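Flagellar brake protein YcgR (Escherichia coli K-12, PDB 5Y6H) acts as a flagellar brake that, when bound to cyclic di-GMP, engages the flagellar motor and slows it, its N-terminal domain taking part in FliG binding. Local coordinates at residues E87-S92 / P98-V103; L43-I46 / L51-D54; L32-G37 / A59-A64; L17-D22 / P106-V111; I71-E76 / V82-E87. All coordinates share one frame; numbering follows the deposited sequence.

How the interactions relate
The five contacts illustrate how one antiparallel sheet and two helices build the YcgR N-terminal domain. Interactions 1, 2 and 5 are hairpins held by backbone hydrogen bonds, each partly buried; interaction 5 splits into an apolar and a polar face, and interaction 2 differs by its beta bulge. Strands 50-54 and 97-102 are neighbours, so F100 N and L53 O, 2.8 Å apart, join interactions 1 and 2. Interactions 3 and 4 set helices against strands through side chains: interaction 4 is buried and wholly apolar, whereas interaction 3 is a small surface contact around one indole, and their centres lie about 23 Å apart. Interactions 4 and 5 meet through strands 108-111 and 80-86.

Interaction 1 of 5, residues E87-S92 / P98-V103; sequences EQLQQS and PAFITV
L89 meets F100 and T102 with its two methyl branches. L89 CD1 sits over one face of the F100 ring, 4.2 Å from the ring centroid, in a CH-pi contact displaced toward CG. L89 CD2 presses on the other neighbour, and its 3.5 Å to T102 CB is tighter than an ordinary carbon contact. The leucine CG stands anti to its carbonyl carbon (chi1 -44°), and the fork beyond it lets one side chain serve both partners. T102 OG1 in turn donates to Q88 O at 2.8 Å, nearly in line with the carbonyl bond, so a side-chain hydroxyl ties Q88 to the partner strand beside L89.

Beyond this group the backbones take over. Q90 and I101 form a hydrogen-bonded pair, Q90 N giving to I101 O at 3.0 Å and I101 N returning to Q90 O at 2.9 Å. S92 and A99 form the next such pair, but the bond from A99 N reaches S92 O from well above the carbonyl plane. On the face shared by Q90, S92 and I101, the CG2 methyl of I101 lies 3.9 Å from S92 CB. F100 is further placed by L66 and N62 of helix 59-67 and by the ring of F55. Together these features make an antiparallel beta hairpin, strands 90-94 and 97-102, at one margin of the domain's sheet.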
# COMPACT_ATOMS: atom_id res chain seq x y z
N GLU A 87 2.61 5.85 7.54
CA GLU A 87 2.84 7.20 8.03
C GLU A 87 3.70 8.04 7.10
O GLU A 87 3.66 9.27 7.18
CB GLU A 87 3.48 7.17 9.42
CG GLU A 87 2.63 6.49 10.47
CD GLU A 87 3.17 6.68 11.87
OE1 GLU A 87 4.04 7.57 12.05
OE2 GLU A 87 2.73 5.96 12.79
N GLN A 88 4.46 7.41 6.21
CA GLN A 88 5.42 8.14 5.39
C GLN A 88 5.80 7.29 4.18
O GLN A 88 5.96 6.07 4.30
CB GLN A 88 6.67 8.50 6.21
CG GLN A 88 7.89 8.90 5.40
CD GLN A 88 8.84 9.77 6.19
OE1 GLN A 88 8.64 10.02 7.38
NE2 GLN A 88 9.89 10.25 5.53
N LEU A 89 5.93 7.95 3.03
CA LEU A 89 6.57 7.37 1.87
C LEU A 89 7.78 8.22 1.49
O LEU A 89 7.75 9.45 1.62
CB LEU A 89 5.64 7.27 0.66
CG LEU A 89 4.20 6.78 0.83
CD1 LEU A 89 3.57 6.52 -0.53
CD2 LEU A 89 4.18 5.53 1.65
N GLN A 90 8.84 7.56 1.05
CA GLN A 90 10.00 8.25 0.50
C GLN A 90 10.19 7.83 -0.95
O GLN A 90 9.63 6.84 -1.41
CB GLN A 90 11.26 7.94 1.32
CG GLN A 90 11.33 8.68 2.65
CD GLN A 90 12.63 8.45 3.38
OE1 GLN A 90 13.57 7.86 2.84
NE2 GLN A 90 12.70 8.91 4.62
N GLN A 91 10.97 8.62 -1.68
CA GLN A 91 11.24 8.29 -3.08
C GLN A 91 12.45 7.38 -3.17
O GLN A 91 13.46 7.59 -2.49
CB GLN A 91 11.46 9.55 -3.91
CG GLN A 91 11.74 9.25 -5.38
CD GLN A 91 11.72 10.48 -6.26
OE1 GLN A 91 11.33 11.56 -5.81
NE2 GLN A 91 12.14 10.33 -7.51
N SER A 92 12.35 6.37 -4.02
CA SER A 92 13.45 5.44 -4.25
C SER A 92 13.44 5.08 -5.73
O SER A 92 12.89 5.79 -6.57
CB SER A 92 13.32 4.21 -3.33
OG SER A 92 14.52 3.45 -3.35
N PRO A 98 11.33 5.73 -10.89
CA PRO A 98 11.05 6.18 -9.52
C PRO A 98 9.95 5.34 -8.90
O PRO A 98 9.04 4.86 -9.58
CB PRO A 98 10.61 7.64 -9.69
CG PRO A 98 10.62 7.93 -11.14
CD PRO A 98 10.85 6.67 -11.91
N ALA A 99 10.03 5.18 -7.58
CA ALA A 99 9.04 4.41 -6.84
C ALA A 99 8.93 4.97 -5.43
O ALA A 99 9.83 5.67 -4.95
CB ALA A 99 9.41 2.92 -6.79
N PHE A 100 7.82 4.66 -4.77
CA PHE A 100 7.67 4.93 -3.35
C PHE A 100 8.22 3.75 -2.55
O PHE A 100 8.05 2.59 -2.93
CB PHE A 100 6.21 5.15 -2.95
CG PHE A 100 5.49 6.21 -3.74
CD1 PHE A 100 5.81 7.56 -3.57
CD2 PHE A 100 4.47 5.87 -4.61
CE1 PHE A 100 5.13 8.54 -4.29
CE2 PHE A 100 3.78 6.84 -5.32
CZ PHE A 100 4.12 8.18 -5.16
N ILE A 101 8.85 4.06 -1.42
CA ILE A 101 9.24 3.04 -0.45
C ILE A 101 8.58 3.37 0.88
O ILE A 101 8.52 4.54 1.30
CB ILE A 101 10.78 2.93 -0.29
CG1 ILE A 101 11.13 1.89 0.79
CG2 ILE A 101 11.40 4.28 0.04
CD1 ILE A 101 12.60 1.50 0.81
N THR A 102 8.05 2.34 1.53
CA THR A 102 7.53 2.46 2.89
C THR A 102 7.78 1.13 3.59
O THR A 102 8.48 0.26 3.07
CB THR A 102 6.06 2.89 2.87
OG1 THR A 102 5.64 3.28 4.18
CG2 THR A 102 5.16 1.78 2.35
N VAL A 103 7.23 0.98 4.79
CA VAL A 103 7.48 -0.22 5.60
C VAL A 103 6.14 -0.84 5.95
O VAL A 103 5.09 -0.17 5.88
CB VAL A 103 8.32 0.11 6.86
CG1 VAL A 103 9.65 0.75 6.46
CG2 VAL A 103 7.55 1.00 7.81

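Interaction 2 of 5, residues L43-I46 / L51-D54; sequences LLAI and LVLD
A classic beta bulge interrupts the antiparallel hairpin of strands 37-47 and 50-54: L44 and A45 both face V52. The carbonyl of V52 is the shared acceptor. L44 N reaches V52 O at 2.8 Å, nearly in line with its C=O bond, while A45 N makes only a weak second bond to the same oxygen. Past the bulge the pairing is regular again, with V52 N giving to A45 O at 3.0 Å.

The extra residue turns L44 toward the partner strand, where its CD1 lies 3.8 Å from D54 CA. On one face L43, I46, L51 and L53 form an apolar patch. L43 CG is anti to the backbone N (chi1 -178°), which carries CD1 across to L53 CD2, 3.7 Å away, and also against L51 CB. I46 and L51 lie side by side and point the same way, I46 CD1 resting 3.9 Å from L51 CG. The other face has A45 CB against V52 CG2, also at 3.9 Å.

Helix 13-26 packs on the leucine-rich face, with L17, L20 and H24 against I46; Y94 of strand 90-94 touches L44, A45 and V52; and strand 97-102 pairs with strand 50-54 along its other edge.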
# COMPACT_ATOMS: atom_id res chain seq x y z
N LEU A 43 1.82 -2.83 -5.91
CA LEU A 43 2.88 -3.32 -5.02
C LEU A 43 3.93 -4.02 -5.87
O LEU A 43 3.75 -5.17 -6.29
CB LEU A 43 2.31 -4.23 -3.95
CG LEU A 43 3.28 -4.80 -2.91
CD1 LEU A 43 3.97 -3.69 -2.13
CD2 LEU A 43 2.55 -5.76 -1.96
N LEU A 44 5.04 -3.33 -6.12
CA LEU A 44 6.07 -3.83 -7.03
C LEU A 44 6.97 -4.86 -6.36
O LEU A 44 7.40 -5.82 -7.01
CB LEU A 44 6.93 -2.66 -7.53
CG LEU A 44 6.23 -1.66 -8.45
CD1 LEU A 44 7.17 -0.53 -8.82
CD2 LEU A 44 5.71 -2.36 -9.70
N ALA A 45 7.26 -4.68 -5.08
CA ALA A 45 8.19 -5.56 -4.39
C ALA A 45 7.86 -5.58 -2.91
O ALA A 45 7.30 -4.61 -2.37
CB ALA A 45 9.64 -5.11 -4.61
N ILE A 46 8.20 -6.69 -2.25
CA ILE A 46 7.89 -6.89 -0.84
C ILE A 46 9.02 -7.65 -0.18
O ILE A 46 9.54 -8.63 -0.74
CB ILE A 46 6.54 -7.62 -0.66
CG1 ILE A 46 6.20 -7.79 0.82
CG2 ILE A 46 6.53 -8.96 -1.40
CD1 ILE A 46 5.91 -6.47 1.53
N LEU A 51 8.14 -2.15 1.58
CA LEU A 51 7.22 -2.21 0.45
C LEU A 51 7.70 -1.21 -0.61
O LEU A 51 8.03 -0.07 -0.28
CB LEU A 51 5.79 -1.84 0.85
CG LEU A 51 4.88 -2.75 1.67
CD1 LEU A 51 5.44 -2.96 3.07
CD2 LEU A 51 3.48 -2.16 1.74
N VAL A 52 7.71 -1.64 -1.87
CA VAL A 52 8.02 -0.76 -2.99
C VAL A 52 6.75 -0.57 -3.80
O VAL A 52 6.16 -1.55 -4.26
CB VAL A 52 9.16 -1.32 -3.86
CG1 VAL A 52 9.54 -0.33 -4.94
CG2 VAL A 52 10.36 -1.68 -3.00
N LEU A 53 6.33 0.69 -3.98
CA LEU A 53 5.08 1.02 -4.64
C LEU A 53 5.33 1.84 -5.90
O LEU A 53 6.20 2.72 -5.91
CB LEU A 53 4.15 1.80 -3.69
CG LEU A 53 3.90 1.18 -2.31
CD1 LEU A 53 3.23 2.17 -1.38
CD2 LEU A 53 3.07 -0.09 -2.44
N ASP A 54 4.55 1.57 -6.94
CA ASP A 54 4.70 2.30 -8.20
C ASP A 54 4.26 3.76 -8.05
O ASP A 54 3.33 4.08 -7.30
CB ASP A 54 3.87 1.63 -9.30
CG ASP A 54 4.35 1.99 -10.70
OD1 ASP A 54 5.45 2.56 -10.84
OD2 ASP A 54 3.61 1.70 -11.67

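Interaction 3 of 5, residues L32-G37 / A59-A64; sequences LSWNGG and AEDNIA
W34 carries its CG between the backbone N and the carbonyl carbon (chi1 64°), and with chi2 at 100° the indole reaches from the end of strand 30-34 to A64 and D61 of helix 59-67. The benzo end and the pyrrole nitrogen do the touching. W34 NE1 lies 3.6 Å from A64 CB, and the same methyl is 3.8 Å from W34 CZ2. It approaches the ring obliquely. One turn earlier in the helix, D61 CB stands 4.1 Å from W34 CH2, the indole and carboxylate planes being 63° apart.

On the face turned away from A64 C, G37 O lies 3.3 Å above the W34 ring plane, offset toward the rim. The turn that brings it there is closed by W34 N giving to G37 O at 3.0 Å and by G37 N returning to W34 O. A CB on G37 would run into W34 CZ2, so the ring can lie over this backbone because the residue is glycine. An alanine at W34 is likely to leave A64 CB and the G37 carbonyl facing a gap, with the turn and the helix no longer bridged.

Strand 37-47 follows this turn, and its L39 touches D61 and N62; A68 also meets the tryptophan, while S33 pairs with T72 of strand 71-77.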
# COMPACT_ATOMS: atom_id res chain seq x y z
N LEU A 32 -3.76 4.71 -3.52
CA LEU A 32 -3.14 5.50 -2.46
C LEU A 32 -3.98 6.75 -2.26
O LEU A 32 -4.18 7.52 -3.21
CB LEU A 32 -1.70 5.88 -2.80
CG LEU A 32 -0.53 4.93 -2.49
CD1 LEU A 32 -0.85 3.48 -2.84
CD2 LEU A 32 0.73 5.40 -3.21
N SER A 33 -4.47 6.95 -1.04
CA SER A 33 -5.30 8.11 -0.73
C SER A 33 -4.68 8.91 0.40
O SER A 33 -4.16 8.34 1.37
CB SER A 33 -6.72 7.68 -0.35
OG SER A 33 -7.35 6.96 -1.40
N TRP A 34 -4.73 10.24 0.28
CA TRP A 34 -4.23 11.13 1.31
C TRP A 34 -5.17 12.32 1.43
O TRP A 34 -6.10 12.49 0.64
CB TRP A 34 -2.80 11.61 1.00
CG TRP A 34 -2.70 12.43 -0.25
CD1 TRP A 34 -2.62 13.80 -0.33
CD2 TRP A 34 -2.66 11.95 -1.60
NE1 TRP A 34 -2.54 14.19 -1.64
CE2 TRP A 34 -2.56 13.07 -2.44
CE3 TRP A 34 -2.71 10.68 -2.17
CZ2 TRP A 34 -2.51 12.96 -3.83
CZ3 TRP A 34 -2.65 10.57 -3.54
CH2 TRP A 34 -2.55 11.70 -4.36
N ASN A 35 -4.92 13.16 2.44
CA ASN A 35 -5.69 14.38 2.60
C ASN A 35 -5.41 15.33 1.45
O ASN A 35 -4.46 16.11 1.50
CB ASN A 35 -5.37 15.04 3.95
CG ASN A 35 -6.35 16.14 4.30
OD1 ASN A 35 -7.48 16.15 3.82
ND2 ASN A 35 -5.93 17.07 5.14
N GLY A 36 -6.21 15.24 0.38
CA GLY A 36 -5.98 16.08 -0.78
C GLY A 36 -6.09 15.40 -2.13
O GLY A 36 -6.22 16.09 -3.15
N GLY A 37 -6.02 14.08 -2.18
CA GLY A 37 -6.13 13.41 -3.47
C GLY A 37 -5.97 11.91 -3.36
O GLY A 37 -5.96 11.35 -2.26
N ALA A 59 2.59 13.67 -12.11
CA ALA A 59 3.71 14.02 -11.24
C ALA A 59 3.26 14.78 -10.00
O ALA A 59 3.83 14.60 -8.92
CB ALA A 59 4.73 14.85 -12.03
N GLU A 60 2.25 15.64 -10.14
CA GLU A 60 1.80 16.41 -8.98
C GLU A 60 1.20 15.51 -7.91
O GLU A 60 1.28 15.83 -6.71
CB GLU A 60 0.80 17.49 -9.40
CG GLU A 60 -0.52 16.97 -9.95
CD GLU A 60 -0.51 16.81 -11.45
OE1 GLU A 60 -1.59 16.91 -12.06
OE2 GLU A 60 0.58 16.58 -12.03
N ASP A 61 0.59 14.39 -8.30
CA ASP A 61 0.09 13.44 -7.32
C ASP A 61 1.22 12.80 -6.53
O ASP A 61 1.12 12.61 -5.31
CB ASP A 61 -0.75 12.35 -8.00
CG ASP A 61 -2.04 12.88 -8.58
OD1 ASP A 61 -2.47 13.98 -8.18
OD2 ASP A 61 -2.62 12.19 -9.44
N ASN A 62 2.31 12.45 -7.21
CA ASN A 62 3.44 11.83 -6.53
C ASN A 62 4.09 12.79 -5.54
O ASN A 62 4.44 12.40 -4.42
CB ASN A 62 4.44 11.32 -7.56
CG ASN A 62 3.83 10.31 -8.50
OD1 ASN A 62 3.01 9.48 -8.09
ND2 ASN A 62 4.19 10.38 -9.78
N ILE A 63 4.24 14.06 -5.93
CA ILE A 63 4.79 15.07 -5.03
C ILE A 63 3.88 15.26 -3.82
O ILE A 63 4.36 15.39 -2.68
CB ILE A 63 5.02 16.39 -5.78
CG1 ILE A 63 6.05 16.19 -6.89
CG2 ILE A 63 5.48 17.48 -4.82
CD1 ILE A 63 6.13 17.35 -7.86
N ALA A 64 2.57 15.29 -4.04
CA ALA A 64 1.63 15.44 -2.93
C ALA A 64 1.75 14.27 -1.96
O ALA A 64 1.75 14.47 -0.74
CB ALA A 64 0.20 15.55 -3.45

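Interaction 4 of 5, residues L17-D22 / P106-V111; sequences LGVLRD and PTLWFV
The F110 ring takes V19 on one face: the CG1 methyl stands 4.2 Å above the ring plane, displaced toward the rim near CG. The second methyl of V19 reaches the same side chain, CG2 lying 4.0 Å from F110 CD1. This is helix-on-sheet packing, with helix 13-26 laid against strand 108-111 of the domain's antiparallel sheet. The short segment axes pass 9.7 Å apart at 60°, and the two elements, far apart in sequence, come together through side chains alone.

The valine is placed for two partners. Its CG1 lies anti to the backbone N (chi1 174°), which sends one methyl over the phenyl face and at the same time brings it 3.7 Å from L108 CD2. V19 thus wedges between L108 and F110, successive residues on the helix-facing side of the strand, while W109 between them points away from the helix. With an alanine in place of V19, the loss of both methyls would probably strip CG1 from the F110 face and leave L108 CD2 with only the more distant CB.

Strand 80-86 continues the same apolar layer: V82 touches both V19 and F110, and F84 touches both L20 and L108. The helix also meets strand 37-47, where I46 packs on L17 and L20. The second branch of L108 completes the contact one residue further along the helix: the leucine CG is anti to its backbone N (chi1 180°), and L108 CD1 ends 3.8 Å from L20 CD2.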
# COMPACT_ATOMS: atom_id res chain seq x y z
N LEU A 17 2.31 -9.57 7.08
CA LEU A 17 3.19 -9.84 5.95
C LEU A 17 2.59 -10.90 5.02
O LEU A 17 2.74 -10.81 3.80
CB LEU A 17 4.57 -10.27 6.45
CG LEU A 17 5.67 -10.43 5.40
CD1 LEU A 17 5.89 -9.12 4.67
CD2 LEU A 17 6.96 -10.90 6.05
N GLY A 18 1.89 -11.89 5.58
CA GLY A 18 1.29 -12.92 4.74
C GLY A 18 0.30 -12.36 3.74
O GLY A 18 0.28 -12.78 2.57
N VAL A 19 -0.52 -11.41 4.16
CA VAL A 19 -1.47 -10.79 3.24
C VAL A 19 -0.73 -9.98 2.18
O VAL A 19 -1.10 -9.99 1.00
CB VAL A 19 -2.48 -9.91 4.01
CG1 VAL A 19 -3.38 -9.15 3.03
CG2 VAL A 19 -3.31 -10.75 4.96
N LEU A 20 0.32 -9.27 2.58
CA LEU A 20 1.08 -8.46 1.64
C LEU A 20 1.76 -9.33 0.59
O LEU A 20 1.86 -8.94 -0.58
CB LEU A 20 2.10 -7.60 2.38
CG LEU A 20 1.52 -6.51 3.29
CD1 LEU A 20 2.63 -5.85 4.10
CD2 LEU A 20 0.75 -5.48 2.48
N ARG A 21 2.24 -10.51 1.00
CA ARG A 21 2.83 -11.44 0.04
C ARG A 21 1.80 -11.87 -1.00
O ARG A 21 2.11 -11.94 -2.20
CB ARG A 21 3.39 -12.67 0.76
CG ARG A 21 4.48 -12.37 1.77
CD ARG A 21 5.86 -12.68 1.24
NE ARG A 21 6.87 -12.70 2.29
CZ ARG A 21 8.14 -12.39 2.10
NH1 ARG A 21 8.56 -12.03 0.89
NH2 ARG A 21 9.00 -12.44 3.11
N ASP A 22 0.57 -12.16 -0.57
CA ASP A 22 -0.49 -12.52 -1.51
C ASP A 22 -0.84 -11.35 -2.42
O ASP A 22 -1.10 -11.54 -3.61
CB ASP A 22 -1.74 -12.98 -0.75
CG ASP A 22 -1.65 -14.42 -0.29
OD1 ASP A 22 -0.70 -15.13 -0.67
OD2 ASP A 22 -2.55 -14.85 0.46
N PRO A 106 1.73 -1.79 11.12
CA PRO A 106 1.55 -2.67 12.29
C PRO A 106 0.24 -3.44 12.26
O PRO A 106 0.16 -4.52 12.85
CB PRO A 106 1.61 -1.70 13.48
CG PRO A 106 1.26 -0.37 12.89
CD PRO A 106 1.82 -0.37 11.51
N THR A 107 -0.79 -2.92 11.60
CA THR A 107 -2.04 -3.63 11.43
C THR A 107 -2.53 -3.47 9.99
O THR A 107 -2.14 -2.53 9.29
CB THR A 107 -3.14 -3.16 12.40
OG1 THR A 107 -3.50 -1.80 12.10
CG2 THR A 107 -2.66 -3.25 13.85
N LEU A 108 -3.39 -4.39 9.57
CA LEU A 108 -3.90 -4.44 8.21
C LEU A 108 -5.31 -5.00 8.25
O LEU A 108 -5.60 -5.92 9.03
CB LEU A 108 -2.98 -5.30 7.32
CG LEU A 108 -3.27 -5.54 5.84
CD1 LEU A 108 -1.96 -5.77 5.10
CD2 LEU A 108 -4.19 -6.73 5.64
N TRP A 109 -6.19 -4.45 7.42
CA TRP A 109 -7.54 -4.98 7.25
C TRP A 109 -7.58 -5.85 6.00
O TRP A 109 -7.18 -5.42 4.92
CB TRP A 109 -8.58 -3.86 7.14
CG TRP A 109 -8.70 -3.00 8.36
CD1 TRP A 109 -8.16 -1.76 8.54
CD2 TRP A 109 -9.43 -3.30 9.56
NE1 TRP A 109 -8.50 -1.27 9.78
CE2 TRP A 109 -9.28 -2.19 10.43
CE3 TRP A 109 -10.19 -4.39 9.98
CZ2 TRP A 109 -9.86 -2.15 11.69
CZ3 TRP A 109 -10.77 -4.35 11.24
CH2 TRP A 109 -10.60 -3.24 12.08
N PHE A 110 -8.06 -7.09 6.15
CA PHE A 110 -8.33 -7.99 5.03
C PHE A 110 -9.81 -8.32 5.13
O PHE A 110 -10.19 -9.29 5.80
CB PHE A 110 -7.45 -9.25 5.08
CG PHE A 110 -7.41 -10.02 3.79
CD1 PHE A 110 -7.07 -11.37 3.77
CD2 PHE A 110 -7.69 -9.40 2.58
CE1 PHE A 110 -7.02 -12.07 2.59
CE2 PHE A 110 -7.65 -10.10 1.39
CZ PHE A 110 -7.32 -11.44 1.39
N VAL A 111 -10.64 -7.51 4.48
CA VAL A 111 -12.09 -7.55 4.65
C VAL A 111 -12.68 -8.50 3.61
O VAL A 111 -12.70 -8.19 2.42
CB VAL A 111 -12.70 -6.15 4.54
CG1 VAL A 111 -14.19 -6.19 4.85
CG2 VAL A 111 -11.98 -5.18 5.46

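Interaction 5 of 5, residues I71-E76 / V82-E87; sequences ITITAE and VEFTVE
Backbone hydrogen bonds pair I71 with V86, I73 with F84 and A75 with V82, two to each pair, in the antiparallel hairpin of strands 71-77 and 80-86. The straightest is I73 N to F84 O, 2.7 Å long with 177° at the hydrogen. V82 N to A75 O is equally short.

Apolar contacts gather on the face carrying these same residues. F84 CG stands between its backbone N and carbonyl carbon (chi1 59°), a setting that turns a ring face to I73. There I73 CB lies over that face, 4.0 Å from the F84 ring centroid, in a CH-pi contact, and I73 CD1 comes 3.5 Å from F84 CE1. V82 CG1 meets the ring at its edge, in plane. Further along, V86 CG2 rests 4.0 Å from I71 CB.

Polar side chains occupy the other face. T72 OG1 and T85 OG1 are 3.4 Å apart, a weak hydrogen bond. T74 and E83 run side by side, with T74 CG2 3.6 Å from E83 OE2, an oxygen whose hydrogen bond goes to Y4 OH.

The chemistry is therefore two-sided: the isoleucine and phenylalanine face turns inward, where L20 and V19 of helix 13-26 reach F84 and V82, while threonines and glutamate suit the more exposed side.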
# COMPACT_ATOMS: atom_id res chain seq x y z
N ILE A 71 -1.06 8.00 4.71
CA ILE A 71 -1.46 7.52 3.40
C ILE A 71 -2.22 6.22 3.59
O ILE A 71 -1.69 5.27 4.18
CB ILE A 71 -0.26 7.30 2.46
CG1 ILE A 71 0.54 8.59 2.27
CG2 ILE A 71 -0.72 6.75 1.12
CD1 ILE A 71 1.75 8.70 3.18
N THR A 72 -3.46 6.17 3.11
CA THR A 72 -4.28 4.97 3.17
C THR A 72 -4.17 4.20 1.86
O THR A 72 -4.34 4.78 0.78
CB THR A 72 -5.75 5.32 3.45
OG1 THR A 72 -5.85 5.93 4.74
CG2 THR A 72 -6.62 4.07 3.42
N ILE A 73 -3.88 2.91 1.96
CA ILE A 73 -3.68 2.05 0.80
C ILE A 73 -4.82 1.04 0.75
O ILE A 73 -5.08 0.34 1.74
CB ILE A 73 -2.31 1.36 0.85
CG1 ILE A 73 -1.21 2.43 0.93
CG2 ILE A 73 -2.12 0.46 -0.36
CD1 ILE A 73 0.19 1.89 1.06
N THR A 74 -5.51 0.97 -0.40
CA THR A 74 -6.64 0.08 -0.60
C THR A 74 -6.45 -0.75 -1.86
O THR A 74 -5.86 -0.30 -2.84
CB THR A 74 -7.97 0.86 -0.71
OG1 THR A 74 -7.83 1.89 -1.70
CG2 THR A 74 -8.32 1.50 0.63
N ALA A 75 -6.98 -1.97 -1.83
CA ALA A 75 -6.96 -2.85 -2.99
C ALA A 75 -8.08 -3.87 -2.83
O ALA A 75 -8.30 -4.37 -1.73
CB ALA A 75 -5.61 -3.56 -3.15
N GLU A 76 -8.79 -4.16 -3.92
CA GLU A 76 -9.89 -5.10 -3.80
C GLU A 76 -10.07 -5.88 -5.09
O GLU A 76 -9.87 -5.37 -6.19
CB GLU A 76 -11.21 -4.39 -3.44
CG GLU A 76 -11.59 -3.24 -4.34
CD GLU A 76 -12.61 -2.33 -3.70
OE1 GLU A 76 -13.67 -2.83 -3.27
OE2 GLU A 76 -12.36 -1.11 -3.61
N VAL A 82 -8.27 -5.16 0.80
CA VAL A 82 -7.14 -4.89 1.68
C VAL A 82 -7.13 -3.41 1.99
O VAL A 82 -7.32 -2.58 1.09
CB VAL A 82 -5.82 -5.33 1.02
CG1 VAL A 82 -4.62 -4.88 1.86
CG2 VAL A 82 -5.80 -6.84 0.81
N GLU A 83 -6.94 -3.05 3.26
CA GLU A 83 -6.81 -1.65 3.64
C GLU A 83 -5.81 -1.51 4.78
O GLU A 83 -5.90 -2.23 5.78
CB GLU A 83 -8.16 -1.05 4.06
CG GLU A 83 -8.05 0.36 4.63
CD GLU A 83 -9.39 1.07 4.70
OE1 GLU A 83 -9.71 1.62 5.78
OE2 GLU A 83 -10.11 1.10 3.68
N PHE A 84 -4.86 -0.59 4.62
CA PHE A 84 -3.93 -0.27 5.70
C PHE A 84 -3.43 1.15 5.49
O PHE A 84 -3.60 1.75 4.42
CB PHE A 84 -2.77 -1.28 5.78
CG PHE A 84 -1.94 -1.38 4.52
CD1 PHE A 84 -0.74 -0.69 4.42
CD2 PHE A 84 -2.34 -2.20 3.47
CE1 PHE A 84 0.04 -0.80 3.28
CE2 PHE A 84 -1.56 -2.30 2.33
CZ PHE A 84 -0.37 -1.60 2.23
N THR A 85 -2.81 1.70 6.54
CA THR A 85 -2.32 3.07 6.52
C THR A 85 -0.85 3.07 6.90
O THR A 85 -0.43 2.36 7.82
CB THR A 85 -3.12 3.96 7.49
OG1 THR A 85 -4.49 3.96 7.10
CG2 THR A 85 -2.59 5.39 7.47
N VAL A 86 -0.06 3.87 6.17
CA VAL A 86 1.35 4.08 6.49
C VAL A 86 1.55 5.56 6.80
O VAL A 86 0.77 6.42 6.39
CB VAL A 86 2.28 3.63 5.35
CG1 VAL A 86 2.13 2.13 5.11
CG2 VAL A 86 1.98 4.41 4.09
N GLU A 87 2.61 5.85 7.54
CA GLU A 87 2.84 7.20 8.03
C GLU A 87 3.70 8.04 7.10
O GLU A 87 3.66 9.27 7.18
CB GLU A 87 3.48 7.17 9.42
CG GLU A 87 2.63 6.49 10.47
CD GLU A 87 3.17 6.68 11.87
OE1 GLU A 87 4.04 7.57 12.05
OE2 GLU A 87 2.73 5.96 12.79